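Local coordinates for selenium-binding protein (Sulfolobus tokodaii, PDB 2ECE), which is of unknown function but belongs to the selenium-binding protein family of beta-propellers and may, like its relatives, bind selenium, at residues Leu33-Gly38 against Leu401-Asp406; Ala149-Ala154 against Gly178-Asp183; Asp215-Glu220 against Asp224-Arg229; Ser205-Ala208 against Thr212-Asp215. All blocks are in the same frame, centred on the assembly; numbering follows the deposited sequence.

In the fold
All four contacts are buried, yet they differ in what they join. Contact 2 lies inside one antiparallel blade of the propeller, where an aromatic pair and a shared water connect the second strand with the residue just past edge strand 176-179. Contacts 1, 3 and 4 belong to the loops and short helices beyond the blades, and they touch one another: contacts 3 and 4, centred 6 Å apart, share Asp-215, while helix 403-409 of contact 1 packs against both through Trp-405. Contact 4 is wholly apolar across its two segments, contact 3 adds bridging waters to a thin apolar touch, and contact 1 sets a serine methylene on a glycine turn, surrounded by charged partners.

Contact 1 (Leu33-Gly38 against Leu401-Asp406); sequences LYTGTG and LYSTWD
Ser-403 reaches the turn of 33-38 with its methylene rather than its hydroxyl. Its CB lies 3.3 Å from Thr-35 O and 3.7 Å from Gly-36 CA, and Thr-35 CG2 touches the same carbon more loosely, the CG2 to CB distance being 4.1 Å. One atom further out, OG sits between the backbone N and the carbonyl carbon (chi1 61°) and turns to partners beyond the two segments, Glu-72 OE1 and Arg-104 NH2. Gly-36 makes the close approach possible: a CB on it would collide with that of Ser-403, and its backbone angles would also jam a side chain against the carbonyl oxygen before it. The turn is tied internally at Tyr-34 O, which accepts from Thr-37 N at 3.0 Å and from Thr-37 OG1. Asp-406 OD1 receives two backbone N-H groups, Leu-401 N at 2.9 Å through its syn lone pair and Tyr-402 N from above the carboxylate plane, which ties the residues leading into helix 403-409 to this side chain, while OD2 pairs with Arg-443 of strand 443-449. No hydrogen bond joins 33-38 to 401-406, but Asn-407 ND2, on the next residue of the helix, bonds Gly-36 O and ties the helix to this propeller loop after strand 27-33. The chemistry implies a division of labour: carbon fills the close fit to the glycine turn, while the buried hydroxyl is satisfied by a carboxylate and a guanidinium.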
# COMPACT_ATOMS: atom_id res chain seq x y z
N LEU A 33 8.57 -11.01 4.56
CA LEU A 33 8.03 -11.88 5.60
C LEU A 33 8.19 -13.38 5.35
O LEU A 33 8.25 -13.84 4.22
CB LEU A 33 6.55 -11.57 5.79
CG LEU A 33 5.69 -11.72 4.52
CD1 LEU A 33 4.27 -12.07 4.91
CD2 LEU A 33 5.73 -10.43 3.70
N TYR A 34 8.24 -14.12 6.45
CA TYR A 34 8.31 -15.58 6.42
C TYR A 34 6.98 -16.07 6.98
O TYR A 34 6.68 -17.27 6.96
CB TYR A 34 9.48 -16.09 7.27
CG TYR A 34 10.81 -16.05 6.56
CD1 TYR A 34 11.05 -16.86 5.45
CD2 TYR A 34 11.84 -15.21 6.99
CE1 TYR A 34 12.28 -16.83 4.78
CE2 TYR A 34 13.07 -15.18 6.33
CZ TYR A 34 13.28 -15.98 5.23
OH TYR A 34 14.49 -15.96 4.59
N THR A 35 6.18 -15.13 7.48
CA THR A 35 4.87 -15.45 8.03
C THR A 35 4.02 -16.06 6.92
O THR A 35 3.84 -15.46 5.86
CB THR A 35 4.16 -14.17 8.55
OG1 THR A 35 4.98 -13.53 9.53
CG2 THR A 35 2.84 -14.53 9.19
N GLY A 36 3.53 -17.28 7.16
CA GLY A 36 2.70 -17.94 6.16
C GLY A 36 3.47 -18.88 5.23
O GLY A 36 2.87 -19.59 4.42
N THR A 37 4.79 -18.89 5.36
CA THR A 37 5.62 -19.75 4.51
C THR A 37 5.93 -21.08 5.18
O THR A 37 6.41 -22.01 4.54
CB THR A 37 6.96 -19.10 4.20
OG1 THR A 37 7.71 -18.97 5.42
CG2 THR A 37 6.75 -17.72 3.56
N GLY A 38 5.67 -21.16 6.48
CA GLY A 38 5.95 -22.38 7.20
C GLY A 38 7.37 -22.38 7.73
O GLY A 38 7.79 -23.31 8.40
N LEU A 401 0.43 -10.69 -0.98
CA LEU A 401 -0.73 -9.93 -0.51
C LEU A 401 -0.90 -10.08 1.00
O LEU A 401 -0.93 -9.10 1.74
CB LEU A 401 -2.00 -10.41 -1.22
CG LEU A 401 -3.33 -9.75 -0.79
CD1 LEU A 401 -3.29 -8.26 -1.11
CD2 LEU A 401 -4.50 -10.42 -1.51
N TYR A 402 -1.04 -11.33 1.44
CA TYR A 402 -1.22 -11.64 2.86
C TYR A 402 -0.97 -13.15 3.05
O TYR A 402 -1.48 -13.98 2.31
CB TYR A 402 -2.65 -11.25 3.30
CG TYR A 402 -2.88 -11.39 4.79
CD1 TYR A 402 -3.26 -12.61 5.35
CD2 TYR A 402 -2.67 -10.31 5.65
CE1 TYR A 402 -3.42 -12.75 6.74
CE2 TYR A 402 -2.83 -10.44 7.03
CZ TYR A 402 -3.20 -11.67 7.57
OH TYR A 402 -3.35 -11.81 8.93
N SER A 403 -0.16 -13.48 4.05
CA SER A 403 0.22 -14.86 4.36
C SER A 403 -0.78 -15.94 3.96
O SER A 403 -0.51 -16.75 3.08
CB SER A 403 0.54 -14.99 5.85
OG SER A 403 -0.59 -14.65 6.64
N THR A 404 -1.94 -15.95 4.60
CA THR A 404 -2.95 -16.97 4.32
C THR A 404 -3.68 -16.81 2.99
O THR A 404 -4.14 -17.81 2.42
CB THR A 404 -3.97 -17.05 5.46
OG1 THR A 404 -4.46 -15.74 5.77
CG2 THR A 404 -3.32 -17.66 6.70
N TRP A 405 -3.79 -15.59 2.48
CA TRP A 405 -4.45 -15.39 1.20
C TRP A 405 -3.52 -15.86 0.08
O TRP A 405 -3.98 -16.42 -0.92
CB TRP A 405 -4.84 -13.91 1.01
CG TRP A 405 -5.97 -13.48 1.93
CD1 TRP A 405 -6.10 -13.78 3.25
CD2 TRP A 405 -7.11 -12.69 1.57
NE1 TRP A 405 -7.26 -13.23 3.75
CE2 TRP A 405 -7.90 -12.56 2.74
CE3 TRP A 405 -7.55 -12.09 0.39
CZ2 TRP A 405 -9.11 -11.84 2.76
CZ3 TRP A 405 -8.76 -11.37 0.40
CH2 TRP A 405 -9.52 -11.26 1.58
N ASP A 406 -2.22 -15.64 0.24
CA ASP A 406 -1.25 -16.08 -0.77
C ASP A 406 -1.44 -17.59 -0.95
O ASP A 406 -1.53 -18.10 -2.07
CB ASP A 406 0.20 -15.87 -0.31
CG ASP A 406 0.58 -14.40 -0.18
OD1 ASP A 406 -0.17 -13.52 -0.66
OD2 ASP A 406 1.66 -14.14 0.40

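Contact 2 (Ala149-Ala154 against Gly178-Asp183); sequences AIYISA and GKWEID
Tyr-151 presents the edge of its ring to the face of the Trp-180 indole, an offset edge-to-face pair whose planes stand at 61°. The tyrosine ring and the five-membered ring of the tryptophan have centroids 5.3 Å apart. The touching atom on the tyrosine side is CE2, which lies 3.5 Å from Trp-180 CD1 and is also close to NE1, so the contact falls on the pyrrole part of the indole. The two first torsions differ: Tyr-151 CG lies beside its backbone N and anti to the carbonyl carbon (chi1 -64°), whereas Trp-180 CG is anti to its own N (chi1 169°). With these torsions both side chains extend into the 8.2 Å gap between the CA atoms of Tyr-151 and Trp-180. A water completes the pair. It accepts from Trp-180 NE1 at 2.8 Å, lying in the plane of the indole at its edge, and donates to Tyr-151 OH at 3.1 Å. That hydroxyl is also hydrogen-bonded to Asp-148, so water and carboxylate together probably limit how the phenol can turn, and the buried indole N-H has its acceptor.

In the four-stranded antiparallel blade, strand 165-169 lies between strands 150-154 and 176-179, and Met-168 on it touches both side chains. The pair thus packs across that intervening strand, while on the neighbouring blade Phe-193 and Trp-195 of strand 193-196 meet Tyr-151, the latter ring edge-to-face.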
# COMPACT_ATOMS: atom_id res chain seq x y z
N ALA A 149 1.66 14.50 13.58
CA ALA A 149 1.97 13.21 14.21
C ALA A 149 2.10 12.10 13.17
O ALA A 149 2.03 12.36 11.97
CB ALA A 149 0.88 12.85 15.22
N ILE A 150 2.32 10.88 13.64
CA ILE A 150 2.44 9.73 12.76
C ILE A 150 1.11 8.99 12.90
O ILE A 150 0.68 8.69 14.01
CB ILE A 150 3.60 8.81 13.19
CG1 ILE A 150 4.93 9.58 13.09
CG2 ILE A 150 3.65 7.58 12.30
CD1 ILE A 150 6.07 8.87 13.79
N TYR A 151 0.47 8.70 11.77
CA TYR A 151 -0.82 8.02 11.78
C TYR A 151 -0.71 6.60 11.26
O TYR A 151 -0.05 6.35 10.25
CB TYR A 151 -1.83 8.79 10.90
CG TYR A 151 -2.17 10.19 11.38
CD1 TYR A 151 -1.19 11.18 11.49
CD2 TYR A 151 -3.49 10.52 11.69
CE1 TYR A 151 -1.52 12.48 11.89
CE2 TYR A 151 -3.83 11.81 12.10
CZ TYR A 151 -2.85 12.78 12.19
OH TYR A 151 -3.19 14.06 12.58
N ILE A 152 -1.39 5.67 11.93
CA ILE A 152 -1.36 4.27 11.54
C ILE A 152 -2.75 3.67 11.61
O ILE A 152 -3.42 3.78 12.63
CB ILE A 152 -0.43 3.45 12.48
CG1 ILE A 152 0.95 4.10 12.55
CG2 ILE A 152 -0.33 2.01 11.99
CD1 ILE A 152 1.90 3.45 13.53
N SER A 153 -3.18 3.02 10.54
CA SER A 153 -4.50 2.41 10.54
C SER A 153 -4.44 1.01 11.14
O SER A 153 -3.38 0.38 11.17
CB SER A 153 -5.06 2.34 9.11
OG SER A 153 -4.28 1.48 8.31
N ALA A 154 -5.57 0.53 11.64
CA ALA A 154 -5.65 -0.79 12.26
C ALA A 154 -6.96 -1.47 11.84
O ALA A 154 -8.00 -0.83 11.77
CB ALA A 154 -5.57 -0.67 13.79
N GLY A 178 -3.01 7.45 21.01
CA GLY A 178 -4.33 6.87 21.16
C GLY A 178 -5.12 6.94 19.86
O GLY A 178 -4.55 7.18 18.80
N LYS A 179 -6.43 6.71 19.96
CA LYS A 179 -7.31 6.76 18.80
C LYS A 179 -7.38 8.15 18.21
O LYS A 179 -7.38 9.15 18.93
CB LYS A 179 -8.74 6.34 19.18
CG LYS A 179 -8.97 4.86 19.38
CD LYS A 179 -10.47 4.57 19.41
CE LYS A 179 -10.76 3.11 19.69
NZ LYS A 179 -10.18 2.73 21.01
N TRP A 180 -7.45 8.23 16.89
CA TRP A 180 -7.56 9.51 16.21
C TRP A 180 -9.01 9.98 16.18
O TRP A 180 -9.29 11.18 16.27
CB TRP A 180 -7.04 9.41 14.78
CG TRP A 180 -7.35 10.61 13.95
CD1 TRP A 180 -6.76 11.84 14.02
CD2 TRP A 180 -8.37 10.71 12.94
NE1 TRP A 180 -7.34 12.69 13.11
CE2 TRP A 180 -8.32 12.02 12.43
CE3 TRP A 180 -9.30 9.80 12.41
CZ2 TRP A 180 -9.19 12.47 11.42
CZ3 TRP A 180 -10.16 10.25 11.41
CH2 TRP A 180 -10.09 11.56 10.92
N GLU A 181 -9.93 9.03 16.05
CA GLU A 181 -11.36 9.33 15.95
C GLU A 181 -11.99 9.92 17.21
O GLU A 181 -11.81 9.39 18.31
CB GLU A 181 -12.16 8.08 15.58
CG GLU A 181 -11.75 7.38 14.28
CD GLU A 181 -10.53 6.49 14.47
OE1 GLU A 181 -10.10 6.30 15.63
OE2 GLU A 181 -10.02 5.96 13.46
N ILE A 182 -12.74 11.00 17.02
CA ILE A 182 -13.46 11.63 18.12
C ILE A 182 -14.94 11.27 17.91
O ILE A 182 -15.65 10.97 18.86
CB ILE A 182 -13.28 13.17 18.11
CG1 ILE A 182 -11.89 13.54 18.65
CG2 ILE A 182 -14.34 13.84 18.99
CD1 ILE A 182 -11.68 13.13 20.11
N ASP A 183 -15.37 11.28 16.65
CA ASP A 183 -16.75 10.95 16.28
C ASP A 183 -16.72 10.17 14.97
O ASP A 183 -16.63 10.76 13.90
CB ASP A 183 -17.57 12.23 16.09
CG ASP A 183 -19.02 11.95 15.72
OD1 ASP A 183 -19.34 10.79 15.37
OD2 ASP A 183 -19.84 12.89 15.77
O HOH W 1 -6.10 15.20 12.96

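Contact 3 (Asp215-Glu220 against Asp224-Arg229); sequences DGLKLE and DRYGNR
With CG anti to the carbonyl carbon (chi1 -76°), the phenol of Tyr-226 leaves the end of helix 222-225 and crosses to the preceding loop, where Leu-217, its CG anti to the backbone N (chi1 -156°), swings a methyl group to meet it. The touch is light: Leu-217 CD2 lies 3.9 Å from Tyr-226 OH and 4.2 Å from CZ of the same ring, approaching obliquely. Water does the polar work. One molecule, in the plane of the phenol at its edge, stands 2.8 Å from Tyr-226 OH, donates to Gly-216 O at 3.0 Å and accepts from Lys-218 N, so the hydroxyl is linked to the loop backbone on both sides of Leu-217. These segments belong to the long excursion between strands 201-204 and 229-234, the second and third strands of one propeller blade, and Trp-405 of helix 403-409 packs against both Leu-217 and Tyr-226. A second water spans the far end of the loop, accepting from Asp-224 N at 2.8 Å, with a weak bond to Asp-224 OD2 besides; its distance to Glu-220 O is suspiciously short. Gly-216, at phi 111°, has a backbone shape that would press any CB against the preceding carbonyl oxygen.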
# COMPACT_ATOMS: atom_id res chain seq x y z
N ASP A 215 -7.54 -16.01 8.90
CA ASP A 215 -7.48 -17.42 8.51
C ASP A 215 -7.75 -17.65 7.03
O ASP A 215 -7.93 -18.79 6.60
CB ASP A 215 -8.46 -18.26 9.35
CG ASP A 215 -8.04 -18.37 10.80
OD1 ASP A 215 -6.82 -18.39 11.06
OD2 ASP A 215 -8.93 -18.45 11.68
N GLY A 216 -7.78 -16.57 6.25
CA GLY A 216 -8.01 -16.69 4.82
C GLY A 216 -9.34 -16.14 4.35
O GLY A 216 -10.18 -15.73 5.15
N LEU A 217 -9.52 -16.13 3.03
CA LEU A 217 -10.75 -15.63 2.43
C LEU A 217 -11.79 -16.73 2.38
O LEU A 217 -11.54 -17.81 1.85
CB LEU A 217 -10.48 -15.16 1.00
CG LEU A 217 -11.38 -14.11 0.33
CD1 LEU A 217 -11.46 -14.43 -1.15
CD2 LEU A 217 -12.77 -14.09 0.94
N LYS A 218 -12.95 -16.47 2.96
CA LYS A 218 -14.04 -17.43 2.96
C LYS A 218 -15.13 -16.76 2.14
O LYS A 218 -15.78 -15.82 2.60
CB LYS A 218 -14.51 -17.72 4.38
CG LYS A 218 -13.56 -18.63 5.15
CD LYS A 218 -13.97 -18.80 6.61
CE LYS A 218 -13.08 -19.82 7.32
NZ LYS A 218 -11.63 -19.51 7.13
N LEU A 219 -15.32 -17.25 0.92
CA LEU A 219 -16.32 -16.71 0.01
C LEU A 219 -17.69 -16.45 0.63
O LEU A 219 -18.41 -15.55 0.20
CB LEU A 219 -16.46 -17.63 -1.21
CG LEU A 219 -15.57 -17.30 -2.42
CD1 LEU A 219 -14.26 -16.68 -1.98
CD2 LEU A 219 -15.33 -18.57 -3.23
N GLU A 220 -18.05 -17.23 1.65
CA GLU A 220 -19.35 -17.04 2.28
C GLU A 220 -19.35 -15.78 3.15
O GLU A 220 -20.42 -15.29 3.53
CB GLU A 220 -19.71 -18.25 3.14
CG GLU A 220 -18.71 -18.55 4.25
CD GLU A 220 -17.67 -19.58 3.83
OE1 GLU A 220 -17.26 -19.56 2.65
OE2 GLU A 220 -17.27 -20.39 4.69
N ASP A 224 -21.59 -10.30 3.87
CA ASP A 224 -21.82 -9.60 5.13
C ASP A 224 -20.60 -9.18 5.95
O ASP A 224 -20.74 -8.39 6.88
CB ASP A 224 -22.72 -10.45 6.05
CG ASP A 224 -23.95 -10.95 5.34
OD1 ASP A 224 -24.60 -10.15 4.64
OD2 ASP A 224 -24.28 -12.15 5.50
N ARG A 225 -19.41 -9.66 5.61
CA ARG A 225 -18.24 -9.30 6.41
C ARG A 225 -17.19 -8.40 5.77
O ARG A 225 -16.25 -7.99 6.44
CB ARG A 225 -17.58 -10.57 6.95
CG ARG A 225 -18.59 -11.51 7.60
CD ARG A 225 -17.93 -12.61 8.40
NE ARG A 225 -18.92 -13.59 8.84
CZ ARG A 225 -18.71 -14.51 9.78
NH1 ARG A 225 -17.53 -14.57 10.39
NH2 ARG A 225 -19.67 -15.36 10.10
N TYR A 226 -17.33 -8.10 4.48
CA TYR A 226 -16.37 -7.23 3.82
C TYR A 226 -17.04 -5.90 3.47
O TYR A 226 -18.24 -5.86 3.19
CB TYR A 226 -15.80 -7.93 2.58
CG TYR A 226 -14.79 -9.00 2.93
CD1 TYR A 226 -13.42 -8.72 2.95
CD2 TYR A 226 -15.19 -10.29 3.28
CE1 TYR A 226 -12.48 -9.68 3.32
CE2 TYR A 226 -14.26 -11.27 3.65
CZ TYR A 226 -12.91 -10.95 3.67
OH TYR A 226 -11.98 -11.90 4.05
N GLY A 227 -16.27 -4.82 3.47
CA GLY A 227 -16.86 -3.52 3.20
C GLY A 227 -16.74 -3.00 1.78
O GLY A 227 -16.04 -3.57 0.95
N ASN A 228 -17.44 -1.90 1.51
CA ASN A 228 -17.41 -1.28 0.19
C ASN A 228 -17.67 0.22 0.26
O ASN A 228 -18.16 0.81 -0.70
CB ASN A 228 -18.43 -1.95 -0.74
CG ASN A 228 -19.86 -1.82 -0.24
OD1 ASN A 228 -20.80 -2.22 -0.93
ND2 ASN A 228 -20.03 -1.28 0.96
N ARG A 229 -17.32 0.83 1.39
CA ARG A 229 -17.53 2.26 1.58
C ARG A 229 -16.24 3.05 1.76
O ARG A 229 -15.24 2.51 2.24
CB ARG A 229 -18.39 2.50 2.83
CG ARG A 229 -19.62 1.62 2.95
CD ARG A 229 -20.05 1.53 4.41
NE ARG A 229 -20.69 2.74 4.90
CZ ARG A 229 -20.88 3.02 6.19
NH1 ARG A 229 -20.46 2.16 7.12
NH2 ARG A 229 -21.49 4.13 6.55
O HOH W 2 -12.87 -14.34 5.09
O HOH W 3 -21.61 -13.13 4.07

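Contact 4 (Ser205-Ala208 against Thr212-Asp215); sequences SEWA and TIED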
# COMPACT_ATOMS: atom_id res chain seq x y z
N SER A 205 -10.83 3.70 4.17
CA SER A 205 -11.51 2.62 3.43
C SER A 205 -11.97 1.44 4.29
O SER A 205 -12.04 1.54 5.52
CB SER A 205 -10.60 2.13 2.30
OG SER A 205 -9.35 1.70 2.81
N GLU A 206 -12.30 0.32 3.65
CA GLU A 206 -12.80 -0.84 4.39
C GLU A 206 -12.45 -2.20 3.77
O GLU A 206 -12.72 -2.45 2.59
CB GLU A 206 -14.32 -0.80 4.51
CG GLU A 206 -14.96 0.50 5.00
CD GLU A 206 -16.49 0.38 5.04
OE1 GLU A 206 -17.03 -0.40 4.23
OE2 GLU A 206 -17.15 1.07 5.85
N TRP A 207 -11.86 -3.07 4.58
CA TRP A 207 -11.54 -4.42 4.13
C TRP A 207 -12.46 -5.33 4.96
O TRP A 207 -13.59 -5.58 4.56
CB TRP A 207 -10.07 -4.75 4.38
CG TRP A 207 -9.61 -6.04 3.75
CD1 TRP A 207 -10.14 -6.66 2.65
CD2 TRP A 207 -8.46 -6.81 4.12
NE1 TRP A 207 -9.39 -7.76 2.32
CE2 TRP A 207 -8.35 -7.88 3.20
CE3 TRP A 207 -7.50 -6.70 5.14
CZ2 TRP A 207 -7.33 -8.83 3.27
CZ3 TRP A 207 -6.48 -7.65 5.21
CH2 TRP A 207 -6.41 -8.70 4.28
N ALA A 208 -11.98 -5.78 6.11
CA ALA A 208 -12.75 -6.63 7.01
C ALA A 208 -11.97 -6.67 8.33
O ALA A 208 -10.81 -6.28 8.35
CB ALA A 208 -12.88 -8.04 6.43
N THR A 212 -11.99 -11.93 10.57
CA THR A 212 -12.55 -12.34 9.29
C THR A 212 -11.47 -12.74 8.28
O THR A 212 -11.59 -13.75 7.59
CB THR A 212 -13.39 -11.21 8.64
OG1 THR A 212 -14.56 -10.95 9.42
CG2 THR A 212 -13.80 -11.60 7.22
N ILE A 213 -10.40 -11.94 8.22
CA ILE A 213 -9.33 -12.15 7.25
C ILE A 213 -8.13 -13.02 7.62
O ILE A 213 -7.58 -13.70 6.76
CB ILE A 213 -8.78 -10.79 6.74
CG1 ILE A 213 -7.97 -10.10 7.85
CG2 ILE A 213 -9.93 -9.89 6.31
CD1 ILE A 213 -6.48 -10.36 7.76
N GLU A 214 -7.72 -13.03 8.89
CA GLU A 214 -6.53 -13.79 9.26
C GLU A 214 -6.44 -15.26 8.85
O GLU A 214 -5.36 -15.72 8.48
CB GLU A 214 -6.26 -13.64 10.76
CG GLU A 214 -6.01 -12.19 11.16
CD GLU A 214 -5.48 -12.03 12.58
OE1 GLU A 214 -5.93 -12.78 13.47
OE2 GLU A 214 -4.63 -11.15 12.80
N ASP A 215 -7.54 -16.01 8.90
CA ASP A 215 -7.48 -17.42 8.51
C ASP A 215 -7.75 -17.65 7.03
O ASP A 215 -7.93 -18.79 6.60
CB ASP A 215 -8.46 -18.26 9.35
CG ASP A 215 -8.04 -18.37 10.80
OD1 ASP A 215 -6.82 -18.39 11.06
OD2 ASP A 215 -8.93 -18.45 11.68
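Over one face of the Trp-207 indole lies Ile-213, whose CG2 methyl stands 3.9 Å from the centroid of the six-membered ring and only 5° off its normal, a well-centred CH-pi contact. The other branch of the isoleucine reaches toward the rim, CD1 touching Trp-207 CZ3 at 3.7 Å. Both branches bear on the ring because CG1 sits between the backbone N and the carbonyl carbon (chi1 71°). The rings of Trp-405, Tyr-191 and Tyr-226 also meet the indole, making it the centre of an aromatic cluster. Next along the chain, Ala-208 CB is pressed to 3.5 Å from Ile-213 CG2, tighter than usual for two carbons, and lies 3.8 Å from Thr-212 CG2. Helix 210-213 therefore folds back on the loop that leads into it, beyond strand 201-204 of the blade. With alanine at Trp-207, Ile-213 CG2 would probably lose the ring face beneath it, and a gap would open amid the neighbouring aromatics. No hydrogen bond crosses these two segments, Ile-213 O accepting instead from Trp-405 NE1; the packing between them is apolar, so close fit and dispersion probably account for the folding back of helix 210-213.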